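Local coordinates for mannose-specific lectin 2 chain 1 (Colocasia esculenta, PDB 5T1X), which binds mannose and agglutinates rabbit erythrocytes as one of the two kinds of chain in a heterotetrameric GNA-related lectin, this chain forming a single bulb-type lectin domain, at residues A[40-44]-A[70-74]; A[27-33]-A[50-54]; A[19-25]-A[87-93]; A[4-8]-A[81-87]. All coordinates share one frame; numbering follows the deposited sequence.

Interaction 1 of 4, residues A[40-44]-A[70-74]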
loop_
_atom_site.group_PDB
_atom_site.type_symbol
_atom_site.label_atom_id
_atom_site.label_comp_id
_atom_site.label_asym_id
_atom_site.label_seq_id
_atom_site.Cartn_x
_atom_site.Cartn_y
_atom_site.Cartn_z
ATOM N N TRP A 40 15.857 1.855 -12.428
ATOM C CA TRP A 40 15.276 0.549 -12.745
ATOM C C TRP A 40 14.392 0.623 -13.978
ATOM O O TRP A 40 13.652 1.592 -14.169
ATOM C CB TRP A 40 14.465 -0.025 -11.563
ATOM C CG TRP A 40 14.018 -1.447 -11.781
ATOM C CD1 TRP A 40 14.717 -2.578 -11.482
ATOM C CD2 TRP A 40 12.799 -1.882 -12.408
ATOM N NE1 TRP A 40 13.999 -3.692 -11.851
ATOM C CE2 TRP A 40 12.817 -3.293 -12.422
ATOM C CE3 TRP A 40 11.676 -1.215 -12.931
ATOM C CZ2 TRP A 40 11.768 -4.051 -12.956
ATOM C CZ3 TRP A 40 10.629 -1.966 -13.445
ATOM C CH2 TRP A 40 10.678 -3.368 -13.451
ATOM N N GLN A 41 14.445 -0.447 -14.781
ATOM C CA GLN A 41 13.626 -0.670 -15.965
ATOM C C GLN A 41 13.435 -2.178 -16.162
ATOM O O GLN A 41 14.298 -2.963 -15.761
ATOM C CB GLN A 41 14.216 0.000 -17.220
ATOM C CG GLN A 41 15.566 -0.557 -17.685
ATOM C CD GLN A 41 16.065 0.098 -18.948
ATOM O OE1 GLN A 41 15.368 0.166 -19.968
ATOM N NE2 GLN A 41 17.310 0.544 -18.927
ATOM N N SER A 42 12.312 -2.576 -16.785
ATOM C CA SER A 42 12.015 -3.978 -17.102
ATOM C C SER A 42 12.891 -4.452 -18.276
ATOM O O SER A 42 13.040 -5.661 -18.483
ATOM C CB SER A 42 10.537 -4.145 -17.441
ATOM O OG SER A 42 10.161 -3.357 -18.560
ATOM N N ASN A 43 13.463 -3.480 -19.040
ATOM C CA ASN A 43 14.350 -3.676 -20.202
ATOM C C ASN A 43 13.619 -4.470 -21.307
ATOM O O ASN A 43 14.157 -5.433 -21.864
ATOM C CB ASN A 43 15.669 -4.351 -19.772
ATOM C CG ASN A 43 16.841 -4.174 -20.719
ATOM O OD1 ASN A 43 16.703 -3.763 -21.880
ATOM N ND2 ASN A 43 18.029 -4.509 -20.240
ATOM N N THR A 44 12.382 -4.041 -21.622
ATOM C CA THR A 44 11.523 -4.680 -22.624
ATOM C C THR A 44 11.107 -3.665 -23.708
ATOM O O THR A 44 9.989 -3.736 -24.230
ATOM C CB THR A 44 10.306 -5.333 -21.932
ATOM O OG1 THR A 44 9.689 -4.398 -21.045
ATOM C CG2 THR A 44 10.672 -6.606 -21.174
ATOM N N THR A 70 2.399 -12.368 -22.704
ATOM C CA THR A 70 3.309 -11.932 -21.638
ATOM C C THR A 70 4.665 -11.520 -22.239
ATOM O O THR A 70 5.220 -12.215 -23.093
ATOM C CB THR A 70 3.420 -13.014 -20.551
ATOM O OG1 THR A 70 2.109 -13.267 -20.049
ATOM C CG2 THR A 70 4.314 -12.604 -19.383
ATOM N N VAL A 71 5.162 -10.361 -21.786
ATOM C CA VAL A 71 6.409 -9.721 -22.210
ATOM C C VAL A 71 7.466 -9.820 -21.082
ATOM O O VAL A 71 8.650 -10.012 -21.363
ATOM C CB VAL A 71 6.112 -8.240 -22.611
ATOM C CG1 VAL A 71 7.383 -7.464 -22.925
ATOM C CG2 VAL A 71 5.142 -8.167 -23.789
ATOM N N TRP A 72 7.032 -9.686 -19.817
ATOM C CA TRP A 72 7.907 -9.699 -18.639
ATOM C C TRP A 72 7.110 -10.095 -17.398
ATOM O O TRP A 72 5.913 -9.810 -17.327
ATOM C CB TRP A 72 8.539 -8.293 -18.461
ATOM C CG TRP A 72 9.408 -8.094 -17.248
ATOM C CD1 TRP A 72 10.759 -8.258 -17.173
ATOM C CD2 TRP A 72 8.990 -7.610 -15.962
ATOM N NE1 TRP A 72 11.205 -7.947 -15.909
ATOM C CE2 TRP A 72 10.139 -7.549 -15.143
ATOM C CE3 TRP A 72 7.745 -7.267 -15.405
ATOM C CZ2 TRP A 72 10.085 -7.138 -13.803
ATOM C CZ3 TRP A 72 7.695 -6.845 -14.085
ATOM C CH2 TRP A 72 8.855 -6.784 -13.299
ATOM N N ARG A 73 7.770 -10.763 -16.433
ATOM C CA ARG A 73 7.171 -11.164 -15.150
ATOM C C ARG A 73 8.203 -11.004 -14.019
ATOM O O ARG A 73 9.396 -11.206 -14.248
ATOM C CB ARG A 73 6.576 -12.593 -15.200
ATOM C CG ARG A 73 7.551 -13.717 -15.522
ATOM C CD ARG A 73 6.841 -15.051 -15.684
ATOM N NE ARG A 73 6.236 -15.204 -17.009
ATOM C CZ ARG A 73 6.820 -15.810 -18.040
ATOM N NH1 ARG A 73 8.037 -16.327 -17.913
ATOM N NH2 ARG A 73 6.194 -15.903 -19.205
ATOM N N SER A 74 7.749 -10.606 -12.811
ATOM C CA SER A 74 8.647 -10.388 -11.670
ATOM C C SER A 74 9.169 -11.705 -11.041
ATOM O O SER A 74 10.079 -11.650 -10.209
ATOM C CB SER A 74 7.978 -9.527 -10.606
ATOM O OG SER A 74 6.733 -10.060 -10.187
#
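Two sheets of the bulb-type lectin domain meet here at their outermost strands, through W40 on strand 40-41 and W72 on strand 70-73. The edge of the W40 six-membered ring is turned to the face of the W72 six-membered ring in an offset edge-to-face pair, planes at 70° and centroids 5.6 Å apart. CZ2 of W40 comes closest, 3.6 Å from CZ2 of W72. Each indole has CG anti to its own backbone N (chi1 -172° in W40, 176° in W72), which sends the two side chains at each other from opposite directions. S42 adds a second grip: its CB stands almost exactly on the normal of the W72 five-membered ring, 4.0 Å from the centroid, a CH-pi contact. In this beta-prism II architecture of GNA-related lectins the W40 end of the pair borders a mannose site: Q41 binds the sugar and W40 probably does, as in related lectins. W72 sits in a classic beta bulge with V71, both facing I63. T44 completes the contact: its CG2 is 3.8 Å from CB of W72, and CB of T44 lies 3.8 Å from CG1 of V71. The T44 hydroxyl turns to its own segment, where OG of S42 donates to OG1 of T44 over 2.7 Å; OG1 is also bonded to the carbonyl of C31. W40 also packs against T108 of the partner lectin chain.

Interaction 2 of 4, residues A[27-33]-A[50-54]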
loop_
_atom_site.group_PDB
_atom_site.type_symbol
_atom_site.label_atom_id
_atom_site.label_comp_id
_atom_site.label_asym_id
_atom_site.label_seq_id
_atom_site.Cartn_x
_atom_site.Cartn_y
_atom_site.Cartn_z
ATOM N N MET A 27 4.515 2.889 -17.584
ATOM C CA MET A 27 4.290 1.729 -18.452
ATOM C C MET A 27 4.265 2.322 -19.847
ATOM O O MET A 27 3.252 2.873 -20.259
ATOM C CB MET A 27 2.995 0.977 -18.069
ATOM C CG MET A 27 2.635 -0.174 -19.013
ATOM S SD MET A 27 3.761 -1.582 -18.914
ATOM C CE MET A 27 4.810 -1.256 -20.335
ATOM N N GLN A 28 5.401 2.326 -20.529
ATOM C CA GLN A 28 5.521 3.061 -21.787
ATOM C C GLN A 28 4.910 2.370 -23.002
ATOM O O GLN A 28 4.711 1.154 -22.996
ATOM C CB GLN A 28 6.982 3.392 -22.073
ATOM C CG GLN A 28 7.596 4.234 -20.967
ATOM C CD GLN A 28 9.046 4.591 -21.165
ATOM O OE1 GLN A 28 9.526 5.538 -20.559
ATOM N NE2 GLN A 28 9.789 3.845 -21.978
ATOM N N ASN A 29 4.633 3.180 -24.058
ATOM C CA ASN A 29 4.067 2.735 -25.337
ATOM C C ASN A 29 5.056 1.841 -26.103
ATOM O O ASN A 29 4.628 1.079 -26.975
ATOM C CB ASN A 29 3.597 3.917 -26.201
ATOM C CG ASN A 29 4.611 5.011 -26.428
ATOM O OD1 ASN A 29 5.682 4.801 -27.008
ATOM N ND2 ASN A 29 4.255 6.229 -26.044
ATOM N N ASP A 30 6.360 1.892 -25.738
ATOM C CA ASP A 30 7.392 1.042 -26.335
ATOM C C ASP A 30 7.541 -0.273 -25.524
ATOM O O ASP A 30 8.537 -0.973 -25.675
ATOM C CB ASP A 30 8.740 1.800 -26.473
ATOM C CG ASP A 30 9.537 2.077 -25.201
ATOM O OD1 ASP A 30 8.997 1.851 -24.093
ATOM O OD2 ASP A 30 10.697 2.529 -25.314
ATOM N N CYS A 31 6.555 -0.585 -24.645
ATOM C CA CYS A 31 6.464 -1.787 -23.800
ATOM C C CYS A 31 7.547 -1.842 -22.693
ATOM O O CYS A 31 7.648 -2.866 -22.011
ATOM C CB CYS A 31 6.469 -3.065 -24.640
ATOM S SG CYS A 31 5.436 -4.391 -23.973
ATOM N N ASN A 32 8.322 -0.755 -22.489
ATOM C CA ASN A 32 9.315 -0.717 -21.412
ATOM C C ASN A 32 8.694 -0.115 -20.148
ATOM O O ASN A 32 8.030 0.915 -20.224
ATOM C CB ASN A 32 10.572 0.073 -21.812
ATOM C CG ASN A 32 11.805 -0.221 -20.977
ATOM O OD1 ASN A 32 11.861 -1.168 -20.195
ATOM N ND2 ASN A 32 12.858 0.558 -21.169
ATOM N N LEU A 33 8.873 -0.776 -18.994
ATOM C CA LEU A 33 8.380 -0.266 -17.715
ATOM C C LEU A 33 9.574 0.371 -17.031
ATOM O O LEU A 33 10.540 -0.326 -16.716
ATOM C CB LEU A 33 7.745 -1.392 -16.873
ATOM C CG LEU A 33 7.236 -0.984 -15.487
ATOM C CD1 LEU A 33 5.986 -0.123 -15.580
ATOM C CD2 LEU A 33 6.980 -2.206 -14.628
ATOM N N ASP A 50 0.620 -1.418 -27.247
ATOM C CA ASP A 50 -0.514 -1.285 -26.318
ATOM C C ASP A 50 -0.294 -2.160 -25.055
ATOM O O ASP A 50 -1.209 -2.865 -24.614
ATOM C CB ASP A 50 -1.852 -1.622 -27.023
ATOM C CG ASP A 50 -2.146 -0.758 -28.235
ATOM O OD1 ASP A 50 -2.081 -1.285 -29.367
ATOM O OD2 ASP A 50 -2.436 0.446 -28.051
ATOM N N CYS A 51 0.928 -2.100 -24.485
ATOM C CA CYS A 51 1.324 -2.883 -23.304
ATOM C C CYS A 51 0.731 -2.338 -22.018
ATOM O O CYS A 51 0.576 -1.127 -21.856
ATOM C CB CYS A 51 2.839 -3.000 -23.205
ATOM S SG CYS A 51 3.589 -3.851 -24.619
ATOM N N LYS A 52 0.413 -3.262 -21.094
ATOM C CA LYS A 52 -0.218 -2.969 -19.803
ATOM C C LYS A 52 0.463 -3.726 -18.672
ATOM O O LYS A 52 0.962 -4.834 -18.882
ATOM C CB LYS A 52 -1.706 -3.374 -19.861
ATOM C CG LYS A 52 -2.557 -2.583 -20.859
ATOM C CD LYS A 52 -3.827 -3.340 -21.242
ATOM C CE LYS A 52 -4.696 -2.580 -22.219
ATOM N NZ LYS A 52 -4.073 -2.472 -23.567
ATOM N N LEU A 53 0.437 -3.148 -17.462
ATOM C CA LEU A 53 0.995 -3.758 -16.259
ATOM C C LEU A 53 -0.137 -4.250 -15.383
ATOM O O LEU A 53 -1.095 -3.515 -15.141
ATOM C CB LEU A 53 1.881 -2.750 -15.487
ATOM C CG LEU A 53 2.569 -3.251 -14.210
ATOM C CD1 LEU A 53 3.627 -4.316 -14.506
ATOM C CD2 LEU A 53 3.204 -2.101 -13.456
ATOM N N THR A 54 -0.042 -5.507 -14.933
ATOM C CA THR A 54 -1.028 -6.111 -14.039
ATOM C C THR A 54 -0.299 -6.786 -12.874
ATOM O O THR A 54 0.925 -6.966 -12.904
ATOM C CB THR A 54 -1.960 -7.100 -14.773
ATOM O OG1 THR A 54 -1.187 -8.091 -15.446
ATOM C CG2 THR A 54 -2.946 -6.407 -15.723
HETATM O O HOH W 1 3.081 -0.830 -25.757
#
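M27, the last residue of strand 23-27, reaches toward C51 and L53 just before the mannose-binding motif, which runs from Q28 to Y36 in this bulb-type lectin domain. Its CB directs the chain at the 50-54 segment; with the first torsion extended (chi1 175°), CG then lies 3.6 Å from the carbonyl O of C51. Bends at the next two torsions fold the thioether along that backbone, with SD 4.1 Å from CB of L53, and turn the methyl back until CE rests 3.9 Å from CB of C51. I63 also packs on this methionine. Beside it the disulfide ties the two segments covalently: SG of C31 is bonded to SG of C51 with a C-S-S-C torsion of -98°. C31 closes a type I turn from Q28, so the bridge fastens the sugar-binding loop to the segment leading into strand 52-55. Within the loop, OD1 of D30 is gripped by two donors from opposite faces of its carboxylate plane, NE2 of Q28 and the backbone N of N32; the latter makes an Asx turn. Toward the core, L33 and L53 cross at about a right angle with their CD2 atoms 4.0 Å apart. A water spans the segments at the other end, donating to O of N29 at 2.7 Å and accepting from N of C51 at 2.8 Å.

Interaction 3 of 4, residues A[19-25]-A[87-93]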
loop_
_atom_site.group_PDB
_atom_site.type_symbol
_atom_site.label_atom_id
_atom_site.label_comp_id
_atom_site.label_asym_id
_atom_site.label_seq_id
_atom_site.Cartn_x
_atom_site.Cartn_y
_atom_site.Cartn_z
ATOM N N LYS A 19 3.227 7.563 -9.271
ATOM C CA LYS A 19 4.207 8.593 -8.931
ATOM C C LYS A 19 4.238 8.850 -7.443
ATOM O O LYS A 19 3.192 8.914 -6.800
ATOM C CB LYS A 19 3.907 9.905 -9.697
ATOM C CG LYS A 19 4.978 10.991 -9.575
ATOM C CD LYS A 19 4.687 12.166 -10.501
ATOM C CE LYS A 19 5.705 13.279 -10.421
ATOM N NZ LYS A 19 7.026 12.882 -10.984
ATOM N N ASN A 20 5.447 9.028 -6.900
ATOM C CA ASN A 20 5.619 9.410 -5.502
ATOM C C ASN A 20 6.818 10.367 -5.459
ATOM O O ASN A 20 7.960 9.935 -5.614
ATOM C CB ASN A 20 5.759 8.196 -4.571
ATOM C CG ASN A 20 5.546 8.557 -3.116
ATOM O OD1 ASN A 20 5.663 9.716 -2.707
ATOM N ND2 ASN A 20 5.282 7.565 -2.290
ATOM N N GLY A 21 6.529 11.671 -5.347
ATOM C CA GLY A 21 7.550 12.711 -5.384
ATOM C C GLY A 21 8.216 12.737 -6.749
ATOM O O GLY A 21 7.527 12.715 -7.768
ATOM N N ASP A 22 9.556 12.681 -6.782
ATOM C CA ASP A 22 10.328 12.715 -8.033
ATOM C C ASP A 22 10.357 11.368 -8.758
ATOM O O ASP A 22 10.798 11.297 -9.911
ATOM C CB ASP A 22 11.773 13.175 -7.754
ATOM C CG ASP A 22 11.911 14.586 -7.208
ATOM O OD1 ASP A 22 11.019 15.421 -7.478
ATOM O OD2 ASP A 22 12.939 14.870 -6.557
ATOM N N PHE A 23 9.909 10.306 -8.091
ATOM C CA PHE A 23 9.930 8.948 -8.630
ATOM C C PHE A 23 8.679 8.692 -9.440
ATOM O O PHE A 23 7.562 8.853 -8.939
ATOM C CB PHE A 23 10.126 7.942 -7.494
ATOM C CG PHE A 23 11.377 8.277 -6.712
ATOM C CD1 PHE A 23 12.641 8.049 -7.255
ATOM C CD2 PHE A 23 11.295 8.876 -5.460
ATOM C CE1 PHE A 23 13.797 8.387 -6.542
ATOM C CE2 PHE A 23 12.454 9.210 -4.748
ATOM C CZ PHE A 23 13.695 8.952 -5.289
ATOM N N ASP A 24 8.884 8.357 -10.727
ATOM C CA ASP A 24 7.819 8.201 -11.710
ATOM C C ASP A 24 7.919 6.870 -12.461
ATOM O O ASP A 24 8.809 6.692 -13.302
ATOM C CB ASP A 24 7.892 9.389 -12.695
ATOM C CG ASP A 24 6.725 9.549 -13.642
ATOM O OD1 ASP A 24 5.756 8.767 -13.530
ATOM O OD2 ASP A 24 6.771 10.478 -14.490
ATOM N N LEU A 25 6.983 5.952 -12.172
ATOM C CA LEU A 25 6.908 4.649 -12.828
ATOM C C LEU A 25 6.012 4.781 -14.039
ATOM O O LEU A 25 4.841 5.132 -13.896
ATOM C CB LEU A 25 6.377 3.569 -11.861
ATOM C CG LEU A 25 6.296 2.152 -12.434
ATOM C CD1 LEU A 25 7.673 1.457 -12.440
ATOM C CD2 LEU A 25 5.285 1.323 -11.674
ATOM N N LEU A 87 4.650 2.382 -4.864
ATOM C CA LEU A 87 5.825 3.184 -5.166
ATOM C C LEU A 87 6.227 3.892 -3.857
ATOM O O LEU A 87 5.593 4.865 -3.426
ATOM C CB LEU A 87 5.576 4.154 -6.330
ATOM C CG LEU A 87 6.756 5.029 -6.780
ATOM C CD1 LEU A 87 8.041 4.234 -6.946
ATOM C CD2 LEU A 87 6.429 5.747 -8.071
ATOM N N HIS A 88 7.278 3.353 -3.216
ATOM C CA HIS A 88 7.842 3.862 -1.964
ATOM C C HIS A 88 8.452 5.254 -2.196
ATOM O O HIS A 88 9.064 5.464 -3.251
ATOM C CB HIS A 88 8.910 2.878 -1.451
ATOM C CG HIS A 88 9.343 3.110 -0.036
ATOM N ND1 HIS A 88 10.230 4.121 0.290
ATOM C CD2 HIS A 88 9.050 2.404 1.082
ATOM C CE1 HIS A 88 10.414 4.028 1.598
ATOM N NE2 HIS A 88 9.735 3.004 2.118
ATOM N N PRO A 89 8.324 6.212 -1.233
ATOM C CA PRO A 89 8.896 7.558 -1.438
ATOM C C PRO A 89 10.428 7.587 -1.560
ATOM O O PRO A 89 10.963 8.587 -2.028
ATOM C CB PRO A 89 8.458 8.319 -0.180
ATOM C CG PRO A 89 8.265 7.250 0.853
ATOM C CD PRO A 89 7.622 6.142 0.065
ATOM N N ASP A 90 11.132 6.522 -1.126
ATOM C CA ASP A 90 12.602 6.488 -1.226
ATOM C C ASP A 90 13.065 5.949 -2.610
ATOM O O ASP A 90 14.260 5.746 -2.837
ATOM C CB ASP A 90 13.247 5.732 -0.039
ATOM C CG ASP A 90 13.251 6.534 1.266
ATOM O OD1 ASP A 90 13.465 7.772 1.212
ATOM O OD2 ASP A 90 13.031 5.928 2.340
ATOM N N GLY A 91 12.117 5.787 -3.537
ATOM C CA GLY A 91 12.410 5.446 -4.924
ATOM C C GLY A 91 12.535 4.001 -5.338
ATOM O O GLY A 91 13.411 3.669 -6.147
ATOM N N ARG A 92 11.652 3.152 -4.827
ATOM C CA ARG A 92 11.600 1.741 -5.205
ATOM C C ARG A 92 10.164 1.288 -5.333
ATOM O O ARG A 92 9.306 1.754 -4.582
ATOM C CB ARG A 92 12.385 0.823 -4.239
ATOM C CG ARG A 92 12.011 0.895 -2.771
ATOM C CD ARG A 92 13.012 0.123 -1.923
ATOM N NE ARG A 92 12.551 -0.014 -0.539
ATOM C CZ ARG A 92 12.780 0.871 0.426
ATOM N NH1 ARG A 92 13.472 1.977 0.175
ATOM N NH2 ARG A 92 12.316 0.660 1.649
ATOM N N LEU A 93 9.896 0.391 -6.298
ATOM C CA LEU A 93 8.572 -0.205 -6.462
ATOM C C LEU A 93 8.613 -1.515 -5.703
ATOM O O LEU A 93 9.531 -2.312 -5.905
ATOM C CB LEU A 93 8.192 -0.396 -7.945
ATOM C CG LEU A 93 6.869 -1.118 -8.216
ATOM C CD1 LEU A 93 5.669 -0.238 -7.867
ATOM C CD2 LEU A 93 6.792 -1.575 -9.659
HETATM O O HOH W 2 9.648 10.779 -2.914
#
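N20 and P89 sit opposite each other where two beta hairpins meet, both within the bulb-type lectin domain: a type II' turn from N20 to F23 joins strands 16-20 and 23-27, and the connection from H88 to R92 joins strands 84-88 and 92-103. The hairpins belong to different sheets, and no backbone-to-backbone hydrogen bond passes between the segments; CA atoms approach to 5.5 Å at N20 and P89. The direct polar link is made by a side chain. With CG swung away from the backbone N (chi1 -164°), N20 lays its amide alongside the P89 ring, and ND2 donates to O of L87 at 2.9 Å. The bond is nearly straight, 163° at the hydrogen, with the acceptor close to the plane of the amide. ND2 also bonds to T5 of the partner lectin chain, so this one nitrogen ties together two hairpins and the subunit interface. F23 lies over the other turn. CA of G91 stands above the centre of the phenyl face, 3.4 Å from the centroid and 7° off the normal, a close CH-pi contact that a bare CA makes possible. CD2 of L87 packs against the backbone of the first hairpin, 3.4 Å from O of F23. Deeper still, L25 and L93 meet nearly perpendicular in the core, CD2 to CD2 3.8 Å. Between the two turns a water donates to O of P89 at 2.7 Å and, at a longer 3.3 Å, to O of N20, lying in the plane of the F23 ring at its edge.

Interaction 4 of 4, residues A[4-8]-A[81-87]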
loop_
_atom_site.group_PDB
_atom_site.type_symbol
_atom_site.label_atom_id
_atom_site.label_comp_id
_atom_site.label_asym_id
_atom_site.label_seq_id
_atom_site.Cartn_x
_atom_site.Cartn_y
_atom_site.Cartn_z
ATOM N N ASN A 4 -0.151 6.029 -6.462
ATOM C CA ASN A 4 1.158 5.455 -6.139
ATOM C C ASN A 4 1.083 3.943 -5.837
ATOM O O ASN A 4 2.004 3.391 -5.237
ATOM C CB ASN A 4 1.727 6.209 -4.930
ATOM C CG ASN A 4 0.743 6.303 -3.790
ATOM O OD1 ASN A 4 -0.226 5.533 -3.704
ATOM N ND2 ASN A 4 0.918 7.303 -2.938
ATOM N N TYR A 5 -0.014 3.281 -6.229
ATOM C CA TYR A 5 -0.117 1.835 -6.043
ATOM C C TYR A 5 -0.949 1.194 -7.130
ATOM O O TYR A 5 -1.777 1.855 -7.765
ATOM C CB TYR A 5 -0.687 1.452 -4.656
ATOM C CG TYR A 5 -2.144 1.820 -4.450
ATOM C CD1 TYR A 5 -3.164 1.018 -4.953
ATOM C CD2 TYR A 5 -2.504 2.931 -3.689
ATOM C CE1 TYR A 5 -4.508 1.361 -4.782
ATOM C CE2 TYR A 5 -3.843 3.253 -3.469
ATOM C CZ TYR A 5 -4.841 2.468 -4.023
ATOM O OH TYR A 5 -6.169 2.780 -3.837
ATOM N N LEU A 6 -0.736 -0.113 -7.303
ATOM C CA LEU A 6 -1.458 -1.000 -8.196
ATOM C C LEU A 6 -1.873 -2.218 -7.385
ATOM O O LEU A 6 -1.012 -2.902 -6.831
ATOM C CB LEU A 6 -0.566 -1.394 -9.397
ATOM C CG LEU A 6 -1.105 -2.460 -10.353
ATOM C CD1 LEU A 6 -2.103 -1.877 -11.299
ATOM C CD2 LEU A 6 0.019 -3.091 -11.164
ATOM N N LEU A 7 -3.185 -2.475 -7.284
ATOM C CA LEU A 7 -3.678 -3.642 -6.544
ATOM C C LEU A 7 -3.869 -4.813 -7.489
ATOM O O LEU A 7 -4.126 -4.606 -8.683
ATOM C CB LEU A 7 -5.014 -3.337 -5.836
ATOM C CG LEU A 7 -5.075 -2.139 -4.894
ATOM C CD1 LEU A 7 -6.475 -1.960 -4.349
ATOM C CD2 LEU A 7 -4.047 -2.247 -3.773
ATOM N N SER A 8 -3.784 -6.047 -6.966
ATOM C CA SER A 8 -4.019 -7.233 -7.792
ATOM C C SER A 8 -5.440 -7.131 -8.388
ATOM O O SER A 8 -6.389 -6.777 -7.681
ATOM C CB SER A 8 -3.813 -8.512 -6.980
ATOM O OG SER A 8 -4.461 -8.457 -5.724
ATOM N N GLY A 81 -4.172 -14.466 -2.966
ATOM C CA GLY A 81 -4.753 -13.430 -2.127
ATOM C C GLY A 81 -4.707 -12.080 -2.799
ATOM O O GLY A 81 -4.627 -11.999 -4.028
ATOM N N ASN A 82 -4.773 -11.020 -1.980
ATOM C CA ASN A 82 -4.777 -9.618 -2.417
ATOM C C ASN A 82 -3.416 -9.003 -2.185
ATOM O O ASN A 82 -2.910 -9.034 -1.061
ATOM C CB ASN A 82 -5.853 -8.821 -1.658
ATOM C CG ASN A 82 -7.259 -9.346 -1.829
ATOM O OD1 ASN A 82 -7.717 -9.618 -2.933
ATOM N ND2 ASN A 82 -7.984 -9.475 -0.732
ATOM N N TYR A 83 -2.833 -8.431 -3.247
ATOM C CA TYR A 83 -1.496 -7.844 -3.194
ATOM C C TYR A 83 -1.533 -6.380 -3.584
ATOM O O TYR A 83 -2.507 -5.917 -4.185
ATOM C CB TYR A 83 -0.549 -8.624 -4.132
ATOM C CG TYR A 83 -0.197 -9.993 -3.589
ATOM C CD1 TYR A 83 0.998 -10.207 -2.915
ATOM C CD2 TYR A 83 -1.074 -11.067 -3.724
ATOM C CE1 TYR A 83 1.305 -11.450 -2.362
ATOM C CE2 TYR A 83 -0.793 -12.307 -3.149
ATOM C CZ TYR A 83 0.401 -12.490 -2.469
ATOM O OH TYR A 83 0.707 -13.695 -1.897
ATOM N N ALA A 84 -0.461 -5.664 -3.259
ATOM C CA ALA A 84 -0.336 -4.251 -3.616
ATOM C C ALA A 84 1.092 -3.939 -4.051
ATOM O O ALA A 84 2.034 -4.249 -3.315
ATOM C CB ALA A 84 -0.733 -3.370 -2.435
ATOM N N ALA A 85 1.253 -3.349 -5.245
ATOM C CA ALA A 85 2.546 -2.872 -5.745
ATOM C C ALA A 85 2.567 -1.388 -5.448
ATOM O O ALA A 85 1.700 -0.665 -5.934
ATOM C CB ALA A 85 2.712 -3.153 -7.231
ATOM N N VAL A 86 3.472 -0.952 -4.566
ATOM C CA VAL A 86 3.495 0.418 -4.045
ATOM C C VAL A 86 4.776 1.129 -4.417
ATOM O O VAL A 86 5.861 0.562 -4.279
ATOM C CB VAL A 86 3.315 0.389 -2.497
ATOM C CG1 VAL A 86 3.384 1.792 -1.885
ATOM C CG2 VAL A 86 2.008 -0.290 -2.109
ATOM N N LEU A 87 4.650 2.382 -4.864
ATOM C CA LEU A 87 5.825 3.184 -5.166
ATOM C C LEU A 87 6.227 3.892 -3.857
ATOM O O LEU A 87 5.593 4.865 -3.426
ATOM C CB LEU A 87 5.576 4.154 -6.330
ATOM C CG LEU A 87 6.756 5.029 -6.780
ATOM C CD1 LEU A 87 8.041 4.234 -6.946
ATOM C CD2 LEU A 87 6.429 5.747 -8.071
HETATM O O HOH W 3 -6.357 -10.540 -5.708
#
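L6 and A85 form the central hydrogen-bonded pair of two antiparallel strands, N of L6 giving to O of A85 and N of A85 to O of L6, both at 2.8 Å. N of L87 extends the ladder to O of N4, 2.9 Å away. At the other end S8 takes over: its N donates to O of Y83 at 3.1 Å, while its OG receives the backbone N of Y83 at 3.0 Å in a nearly straight bond. That OG sits between the backbone N and carbonyl carbon of S8 (chi1 47°), 2.8 Å from a water that donates to O of G81. Side chains alternate. L7 lays CD2 3.7 Å from CB of A84, and on the same face CB of Y5 meets CG2 of V86 at 4.1 Å. Outward from this face, Y101 of the partner lectin chain packs on L7 and A84, and the hydroxyl of Y5 bonds to the backbone N of D94 of that chain. L6 and A85 face inward, meeting L61 of strand 61-64. With one face in the core and one at the subunit interface, this three-stranded antiparallel sheet is one of the three of the beta-prism II fold.

In the fold
Interactions 1 and 2 join the sheet holding strand 40-41 to the sheet holding strand 70-73; interaction 3 joins the first of these to the sheet holding strand 84-88, and interaction 4 lies within that last sheet. Interactions 1 and 2, with centres 9 Å apart, share the mannose site, where ND2 of N32 lies 2.8 Å from OE1 of Q41. Interactions 3 and 4 share L87, and both have centres about 17 to 18 Å from those of interactions 1 and 2. Leucines still connect them across the core: CD1 of L33 is 3.9 Å from CG of L25 between interactions 2 and 3, and L6 CD2 reaches L53 CG at 4.0 Å between interactions 4 and 2.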